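Local coordinates for protein N-formylglutamate amidohydrolase (Ralstonia eutropha, PDB 2Q7S) that binds a zinc ion and probably acts as a hydrolase of the N-formylglutamate amidohydrolase family, at residues 210-215 / 220-225; 172-177 / 192-197; 128-131 / 135-138. All coordinates share one frame; numbering follows the deposited sequence.

Contact 1. Residues 210-215 / 220-225; sequences LVEREL and YTVARN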
loop_
_atom_site.group_PDB
_atom_site.type_symbol
_atom_site.label_atom_id
_atom_site.label_comp_id
_atom_site.label_asym_id
_atom_site.label_seq_id
_atom_site.Cartn_x
_atom_site.Cartn_y
_atom_site.Cartn_z
ATOM N N LEU A 210 17.047 -8.582 5.862
ATOM C CA LEU A 210 17.513 -8.484 4.463
ATOM C C LEU A 210 17.181 -7.123 3.873
ATOM O O LEU A 210 18.064 -6.422 3.416
ATOM C CB LEU A 210 16.919 -9.609 3.590
ATOM C CG LEU A 210 17.403 -9.806 2.133
ATOM C CD1 LEU A 210 18.915 -9.568 1.950
ATOM C CD2 LEU A 210 17.081 -11.208 1.702
ATOM N N VAL A 211 15.915 -6.738 3.907
ATOM C CA VAL A 211 15.493 -5.491 3.261
ATOM C C VAL A 211 16.182 -4.281 3.908
ATOM O O VAL A 211 16.720 -3.405 3.218
ATOM C CB VAL A 211 13.937 -5.323 3.278
ATOM C CG1 VAL A 211 13.542 -3.926 2.828
ATOM C CG2 VAL A 211 13.249 -6.427 2.411
ATOM N N GLU A 212 16.184 -4.251 5.235
ATOM C CA GLU A 212 16.842 -3.170 5.964
ATOM C C GLU A 212 18.332 -3.019 5.576
ATOM O O GLU A 212 18.813 -1.939 5.334
ATOM C CB GLU A 212 16.708 -3.443 7.468
ATOM C CG GLU A 212 17.398 -2.448 8.374
ATOM C CD GLU A 212 17.184 -2.822 9.835
ATOM O OE1 GLU A 212 17.885 -3.748 10.269
ATOM O OE2 GLU A 212 16.291 -2.245 10.512
ATOM N N ARG A 213 19.057 -4.128 5.617
ATOM C CA ARG A 213 20.497 -4.170 5.349
ATOM C C ARG A 213 20.798 -3.763 3.907
ATOM O O ARG A 213 21.670 -2.939 3.653
ATOM C CB ARG A 213 21.028 -5.582 5.624
ATOM C CG ARG A 213 22.492 -5.830 5.219
ATOM C CD ARG A 213 22.996 -7.181 5.724
ATOM N NE ARG A 213 22.230 -8.335 5.206
ATOM C CZ ARG A 213 21.454 -9.165 5.931
ATOM N NH1 ARG A 213 21.299 -9.016 7.260
ATOM N NH2 ARG A 213 20.818 -10.170 5.321
ATOM N N GLU A 214 20.073 -4.331 2.960
ATOM C CA GLU A 214 20.282 -3.986 1.532
ATOM C C GLU A 214 20.043 -2.487 1.279
ATOM O O GLU A 214 20.844 -1.845 0.637
ATOM C CB GLU A 214 19.398 -4.857 0.630
ATOM C CG GLU A 214 19.830 -6.340 0.630
ATOM C CD GLU A 214 21.145 -6.564 -0.110
ATOM O OE1 GLU A 214 21.345 -5.881 -1.137
ATOM O OE2 GLU A 214 21.980 -7.396 0.349
ATOM N N LEU A 215 18.967 -1.917 1.840
ATOM C CA LEU A 215 18.680 -0.491 1.667
ATOM C C LEU A 215 19.670 0.430 2.340
ATOM O O LEU A 215 20.086 1.406 1.739
ATOM C CB LEU A 215 17.239 -0.152 2.144
ATOM C CG LEU A 215 16.170 -0.707 1.202
ATOM C CD1 LEU A 215 14.844 -0.412 1.724
ATOM C CD2 LEU A 215 16.291 -0.190 -0.236
ATOM N N TYR A 220 20.358 4.470 1.978
ATOM C CA TYR A 220 19.038 4.940 2.450
ATOM C C TYR A 220 18.967 4.754 3.964
ATOM O O TYR A 220 19.610 3.882 4.522
ATOM C CB TYR A 220 17.918 4.150 1.752
ATOM C CG TYR A 220 17.899 4.316 0.246
ATOM C CD1 TYR A 220 17.376 5.459 -0.331
ATOM C CD2 TYR A 220 18.475 3.364 -0.584
ATOM C CE1 TYR A 220 17.344 5.603 -1.703
ATOM C CE2 TYR A 220 18.486 3.508 -1.960
ATOM C CZ TYR A 220 17.928 4.640 -2.522
ATOM O OH TYR A 220 17.915 4.843 -3.890
ATOM N N THR A 221 18.206 5.590 4.632
ATOM C CA THR A 221 17.895 5.396 6.046
ATOM C C THR A 221 16.651 4.529 6.107
ATOM O O THR A 221 15.789 4.586 5.199
ATOM C CB THR A 221 17.703 6.758 6.765
ATOM O OG1 THR A 221 16.682 7.505 6.099
ATOM C CG2 THR A 221 19.048 7.551 6.727
ATOM N N VAL A 222 16.611 3.649 7.110
ATOM C CA VAL A 222 15.513 2.688 7.277
ATOM C C VAL A 222 15.110 2.743 8.761
ATOM O O VAL A 222 15.981 2.751 9.629
ATOM C CB VAL A 222 15.906 1.237 6.845
ATOM C CG1 VAL A 222 14.732 0.253 6.997
ATOM C CG2 VAL A 222 16.450 1.209 5.412
ATOM N N ALA A 223 13.812 2.869 9.025
ATOM C CA ALA A 223 13.233 2.755 10.383
ATOM C C ALA A 223 12.234 1.608 10.342
ATOM O O ALA A 223 11.586 1.399 9.313
ATOM C CB ALA A 223 12.491 4.075 10.813
ATOM N N ARG A 224 12.118 0.867 11.442
ATOM C CA ARG A 224 11.072 -0.149 11.592
ATOM C C ARG A 224 9.981 0.455 12.452
ATOM O O ARG A 224 10.275 1.074 13.468
ATOM C CB ARG A 224 11.616 -1.400 12.296
ATOM C CG ARG A 224 12.704 -2.107 11.489
ATOM C CD ARG A 224 13.042 -3.482 12.084
ATOM N NE ARG A 224 14.264 -4.033 11.487
ATOM C CZ ARG A 224 14.582 -5.320 11.498
ATOM N NH1 ARG A 224 13.773 -6.212 12.059
ATOM N NH2 ARG A 224 15.692 -5.729 10.900
ATOM N N ASN A 225 8.735 0.258 12.048
ATOM C CA ASN A 225 7.558 0.519 12.915
ATOM C C ASN A 225 7.454 1.930 13.474
ATOM O O ASN A 225 6.896 2.152 14.562
ATOM C CB ASN A 225 7.479 -0.550 14.005
ATOM C CG ASN A 225 7.306 -1.939 13.405
ATOM O OD1 ASN A 225 6.284 -2.218 12.807
ATOM N ND2 ASN A 225 8.334 -2.774 13.491
#
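E212 on helix 205-217 and R224 on the strand beside it form a two-point salt bridge. R224 offers the flank of its guanidinium: NE donates to OE2 of E212 at 2.9 Å, almost straight (169°), and NH2 donates to OE1 of E212 at 3.0 Å. Both acceptor oxygens lie close to the guanidinium plane, but the nitrogens approach from above the carboxylate plane, and the two flat groups are turned 49° apart. E212 gets its carboxylate there by keeping CG opposite the backbone N (chi1 177°) and running straight on to CD. R224 NH2 has a second acidic partner in D209 OD1, one turn back along the helix, where it makes another salt bridge; two carboxylates thus share this one arginine. The carbonyl of L215 is satisfied as well, since Y220 N, just past the end of the helix, donates to L215 O at 3.1 Å. The Y220 ring lies with its edge to that same oxygen, while the phenol OH bonds to D274 OD2 on helix 267-289. V222 O accepts from R216 NH2, tying strand back to helix once more. Between these polar links sits an apolar patch: V222 CG2 rests on L215 CB at 3.6 Å, and V222 CG1 touches the E212 CG methylene at 4.0 Å. Helix and strand run nearly antiparallel, as expected for the second half of a beta-alpha-beta unit, in which strand 193-196 leads through helix 205-217 into the parallel edge strand 222-224.

Contact 2. Residues 172-177 / 192-197; sequences HSMPNN and DFVLGD. With ZN (zinc ion), chain C.
M174, a selenomethionine, and V194 make the apolar heart of this contact. The terminal methyl CE of M174 meets CG2 of V194 at 3.6 Å, with SE close behind, 3.8 Å from the same methyl, and the two side chains cross at about a right angle. With CG set between backbone N and carbonyl (chi1 48°) and the rest of the chain extended, M174 holds its methyl well away from its own strand. CE also lies 4.0 Å from D192 O, a loose van der Waals approach.

Metal binding comes two residues earlier: H172 ND1 coordinates the zinc ion at 2.0 Å, and H32 and D55 complete the protein ligands. The other ring nitrogen, H172 NE2, is hydrogen-bonded to N170 OD1, which helps fix the rotation of the imidazole.

The two segments share no hydrogen bonds. Polar groups turn to third parties instead: S173 OG bonds to Y256 OH and R253 NE, while D192 OD1 forms a salt bridge with R252 NE.

Strand 244-252 explains this, because it lies between strands 166-174 and 193-196 in the mixed sheet and shares backbone hydrogen bonds with H172 and M174. M174 touches E250 on that middle strand as it reaches for V194, whereas F193 packs against helices 205-217 and 267-289.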
loop_
_atom_site.group_PDB
_atom_site.type_symbol
_atom_site.label_atom_id
_atom_site.label_comp_id
_atom_site.label_asym_id
_atom_site.label_seq_id
_atom_site.Cartn_x
_atom_site.Cartn_y
_atom_site.Cartn_z
ATOM N N HIS A 172 4.034 1.396 -0.395
ATOM C CA HIS A 172 3.554 2.760 -0.188
ATOM C C HIS A 172 4.631 3.783 -0.405
ATOM O O HIS A 172 5.819 3.473 -0.529
ATOM C CB HIS A 172 3.024 2.938 1.267
ATOM C CG HIS A 172 1.897 2.048 1.569
ATOM N ND1 HIS A 172 0.583 2.458 1.473
ATOM C CD2 HIS A 172 1.875 0.731 1.849
ATOM C CE1 HIS A 172 -0.195 1.424 1.718
ATOM N NE2 HIS A 172 0.561 0.369 1.946
ATOM N N SER A 173 4.179 5.014 -0.500
ATOM C CA SER A 173 5.034 6.175 -0.265
ATOM C C SER A 173 4.368 7.142 0.715
ATOM O O SER A 173 3.159 7.194 0.853
ATOM C CB SER A 173 5.354 6.875 -1.591
ATOM O OG SER A 173 4.218 7.520 -2.093
HETATM N N MSE A 174 5.172 7.992 1.298
HETATM C CA MSE A 174 4.720 8.863 2.337
HETATM C C MSE A 174 5.301 10.272 2.134
HETATM O O MSE A 174 6.428 10.434 1.592
HETATM C CB MSE A 174 5.133 8.260 3.690
HETATM C CG MSE A 174 6.554 7.825 3.756
HETATM SE SE MSE A 174 7.113 7.220 5.524
HETATM C CE MSE A 174 8.952 7.246 4.946
ATOM N N PRO A 175 4.558 11.300 2.577
ATOM C CA PRO A 175 5.039 12.664 2.499
ATOM C C PRO A 175 6.105 12.965 3.526
ATOM O O PRO A 175 6.255 12.246 4.533
ATOM C CB PRO A 175 3.771 13.488 2.762
ATOM C CG PRO A 175 2.962 12.610 3.604
ATOM C CD PRO A 175 3.207 11.227 3.147
ATOM N N ASN A 176 6.853 14.030 3.282
ATOM C CA ASN A 176 7.955 14.358 4.133
ATOM C C ASN A 176 7.474 14.731 5.538
ATOM O O ASN A 176 8.148 14.505 6.544
ATOM C CB ASN A 176 8.757 15.484 3.491
ATOM C CG ASN A 176 10.246 15.220 3.495
ATOM O OD1 ASN A 176 10.686 14.077 3.540
ATOM N ND2 ASN A 176 11.029 16.280 3.456
ATOM N N ASN A 177 6.270 15.272 5.604
ATOM C CA ASN A 177 5.674 15.635 6.868
ATOM C C ASN A 177 4.722 14.578 7.410
ATOM O O ASN A 177 3.769 14.914 8.090
ATOM C CB ASN A 177 5.005 17.017 6.759
ATOM C CG ASN A 177 3.809 17.032 5.836
ATOM O OD1 ASN A 177 3.493 16.047 5.181
ATOM N ND2 ASN A 177 3.125 18.163 5.793
ATOM N N ASP A 192 13.971 7.247 5.097
ATOM C CA ASP A 192 13.710 7.156 3.698
ATOM C C ASP A 192 12.754 5.992 3.419
ATOM O O ASP A 192 11.941 6.084 2.506
ATOM C CB ASP A 192 15.012 6.966 2.924
ATOM C CG ASP A 192 15.918 8.156 2.999
ATOM O OD1 ASP A 192 15.404 9.271 3.018
ATOM O OD2 ASP A 192 17.144 7.967 2.989
ATOM N N PHE A 193 12.922 4.896 4.167
ATOM C CA PHE A 193 12.078 3.681 4.121
ATOM C C PHE A 193 11.602 3.418 5.521
ATOM O O PHE A 193 12.403 3.468 6.456
ATOM C CB PHE A 193 12.872 2.469 3.684
ATOM C CG PHE A 193 13.121 2.423 2.214
ATOM C CD1 PHE A 193 14.131 3.166 1.648
ATOM C CD2 PHE A 193 12.297 1.663 1.382
ATOM C CE1 PHE A 193 14.329 3.170 0.269
ATOM C CE2 PHE A 193 12.534 1.633 -0.014
ATOM C CZ PHE A 193 13.529 2.383 -0.542
ATOM N N VAL A 194 10.311 3.160 5.676
ATOM C CA VAL A 194 9.736 2.649 6.907
ATOM C C VAL A 194 9.169 1.270 6.606
ATOM O O VAL A 194 8.449 1.082 5.597
ATOM C CB VAL A 194 8.627 3.592 7.525
ATOM C CG1 VAL A 194 8.045 3.011 8.832
ATOM C CG2 VAL A 194 9.203 4.994 7.783
ATOM N N LEU A 195 9.533 0.323 7.464
ATOM C CA LEU A 195 9.114 -1.086 7.348
ATOM C C LEU A 195 8.180 -1.407 8.518
ATOM O O LEU A 195 8.574 -1.328 9.647
ATOM C CB LEU A 195 10.344 -1.991 7.408
ATOM C CG LEU A 195 11.415 -1.714 6.376
ATOM C CD1 LEU A 195 12.631 -2.673 6.563
ATOM C CD2 LEU A 195 10.845 -1.786 4.956
ATOM N N GLY A 196 6.922 -1.711 8.221
ATOM C CA GLY A 196 5.939 -2.047 9.236
ATOM C C GLY A 196 5.618 -3.532 9.203
ATOM O O GLY A 196 5.228 -4.074 8.177
ATOM N N ASP A 197 5.785 -4.173 10.360
ATOM C CA ASP A 197 5.470 -5.576 10.523
ATOM C C ASP A 197 4.802 -5.803 11.899
ATOM O O ASP A 197 4.925 -6.880 12.497
ATOM C CB ASP A 197 6.751 -6.384 10.320
ATOM C CG ASP A 197 7.847 -6.094 11.426
ATOM O OD1 ASP A 197 7.626 -5.290 12.371
ATOM O OD2 ASP A 197 8.915 -6.738 11.387
HETATM ZN ZN ZN C . 0.003 4.309 1.069
#

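Contact 3. Residues 128-131 / 135-138; sequences YDRK and AEVQ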
loop_
_atom_site.group_PDB
_atom_site.type_symbol
_atom_site.label_atom_id
_atom_site.label_comp_id
_atom_site.label_asym_id
_atom_site.label_seq_id
_atom_site.Cartn_x
_atom_site.Cartn_y
_atom_site.Cartn_z
ATOM N N TYR A 128 -16.348 16.707 0.730
ATOM C CA TYR A 128 -17.737 16.779 0.213
ATOM C C TYR A 128 -18.571 17.870 0.949
ATOM O O TYR A 128 -18.237 18.277 2.068
ATOM C CB TYR A 128 -18.480 15.432 0.362
ATOM C CG TYR A 128 -17.747 14.203 -0.132
ATOM C CD1 TYR A 128 -17.760 13.860 -1.476
ATOM C CD2 TYR A 128 -17.052 13.377 0.751
ATOM C CE1 TYR A 128 -17.093 12.749 -1.940
ATOM C CE2 TYR A 128 -16.373 12.251 0.296
ATOM C CZ TYR A 128 -16.399 11.945 -1.057
ATOM O OH TYR A 128 -15.742 10.834 -1.524
ATOM N N ASP A 129 -19.673 18.299 0.342
ATOM C CA ASP A 129 -20.547 19.301 0.991
ATOM C C ASP A 129 -21.804 18.642 1.567
ATOM O O ASP A 129 -22.831 19.311 1.833
ATOM C CB ASP A 129 -20.877 20.444 0.025
ATOM C CG ASP A 129 -21.877 20.055 -1.079
ATOM O OD1 ASP A 129 -22.060 18.854 -1.386
ATOM O OD2 ASP A 129 -22.478 20.998 -1.649
ATOM N N ARG A 130 -21.690 17.326 1.785
ATOM C CA ARG A 130 -22.813 16.471 2.086
ATOM C C ARG A 130 -22.299 15.141 2.653
ATOM O O ARG A 130 -21.102 14.817 2.553
ATOM C CB ARG A 130 -23.589 16.188 0.798
ATOM C CG ARG A 130 -22.781 15.284 -0.095
ATOM C CD ARG A 130 -23.315 15.076 -1.484
ATOM N NE ARG A 130 -22.291 14.307 -2.193
ATOM C CZ ARG A 130 -22.146 12.987 -2.083
ATOM N NH1 ARG A 130 -22.987 12.284 -1.321
ATOM N NH2 ARG A 130 -21.170 12.361 -2.750
ATOM N N LYS A 131 -23.225 14.381 3.226
ATOM C CA LYS A 131 -22.967 13.025 3.691
ATOM C C LYS A 131 -23.201 12.037 2.563
ATOM O O LYS A 131 -24.142 12.182 1.788
ATOM C CB LYS A 131 -23.870 12.694 4.879
ATOM C CG LYS A 131 -23.486 13.449 6.130
ATOM C CD LYS A 131 -24.416 13.178 7.259
ATOM C CE LYS A 131 -23.825 13.674 8.590
ATOM N NZ LYS A 131 -24.197 12.724 9.700
ATOM N N ALA A 135 -25.867 3.509 0.044
ATOM C CA ALA A 135 -25.848 2.933 -1.302
ATOM C C ALA A 135 -24.605 3.303 -2.082
ATOM O O ALA A 135 -24.009 2.462 -2.739
ATOM C CB ALA A 135 -27.177 3.338 -2.080
ATOM N N GLU A 136 -24.191 4.572 -2.001
ATOM C CA GLU A 136 -23.064 5.075 -2.738
ATOM C C GLU A 136 -21.744 4.431 -2.281
ATOM O O GLU A 136 -20.891 4.029 -3.091
ATOM C CB GLU A 136 -23.074 6.610 -2.645
ATOM C CG GLU A 136 -21.798 7.290 -2.404
ATOM C CD GLU A 136 -21.950 8.816 -2.417
ATOM O OE1 GLU A 136 -23.030 9.334 -1.998
ATOM O OE2 GLU A 136 -20.966 9.466 -2.847
ATOM N N VAL A 137 -21.593 4.281 -0.972
ATOM C CA VAL A 137 -20.430 3.683 -0.432
ATOM C C VAL A 137 -20.449 2.179 -0.746
ATOM O O VAL A 137 -19.451 1.612 -1.152
ATOM C CB VAL A 137 -20.354 3.999 1.092
ATOM C CG1 VAL A 137 -19.276 3.152 1.810
ATOM C CG2 VAL A 137 -20.094 5.511 1.254
ATOM N N GLN A 138 -21.613 1.550 -0.650
ATOM C CA GLN A 138 -21.696 0.153 -0.992
ATOM C C GLN A 138 -21.214 -0.072 -2.427
ATOM O O GLN A 138 -20.502 -1.017 -2.679
ATOM C CB GLN A 138 -23.111 -0.364 -0.781
ATOM C CG GLN A 138 -23.459 -0.602 0.713
ATOM C CD GLN A 138 -24.912 -0.896 0.915
ATOM O OE1 GLN A 138 -25.736 -0.503 0.093
ATOM N NE2 GLN A 138 -25.255 -1.606 2.014
#
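R130 and E136 meet end-on, guanidinium to carboxylate, in a textbook two-bond salt bridge. NH2 of R130 donates to OE2 of E136 at 2.9 Å with a nearly straight bond (169°), and NH1 of R130 donates to OE1 of E136 at 3.0 Å. Each oxygen uses its syn lone pair, the one on the side of its twin, and the two planes are only 16° apart. With the groups nearly coplanar and both syn lone pairs engaged, the pair of bonds should resist twisting of either group about the line joining them. The chains come at each other from opposite directions: R130 runs extended from CG to NE out of its loop, while E136 reaches straight beyond CG from the first turn of its helix. To do so E136 takes an unusual, non-staggered chi1 of 137°, which may carry some torsional cost. A weak, long ion pair links E136 OE2 to R140 NH2, one turn further along, and that same R140 nitrogen is hydrogen-bonded to Y128 OH.

Topologically the bridge spans a very short hop in the chain. The loop 128-131 feeds strand 132-133, which pairs in parallel with strand 96-97 as a small two-stranded sheet apart from the main one, and helix 134-163 starts immediately afterwards. Near that start, E136 N is bonded to T133 OG1, and the N-terminal end of the helix would probably help stabilise the negative charge of E136.

Farther out, the flanks pack on separate pieces of the fold. Y128 leans on F41 and D129 on V44, K131 touches E97, and on the helix V137 is buried against L96 and W100, with Q138 also on W100.

Along the chain the order is contact 3, contact 2, contact 1, each closing before the next opens. Contacts 1 and 2 are neighbours, their centres 11 Å apart, and share the main mixed sheet: strands 193-196 and 222-224 lie side by side, and N225 ND2 meets D197 OD1 at 2.8 Å in a probable hydrogen bond. Helix 205-217 packs there too, with L215 against F193. Contact 3 stands apart, its centre about 30 Å from that of contact 2 and 40 Å from that of contact 1. Helix 134-163, which begins at contact 3, is followed in the chain by strand 166-174. Contact 2 holds the zinc ligand H172, whereas contacts 1 and 3 lie away from the metal site.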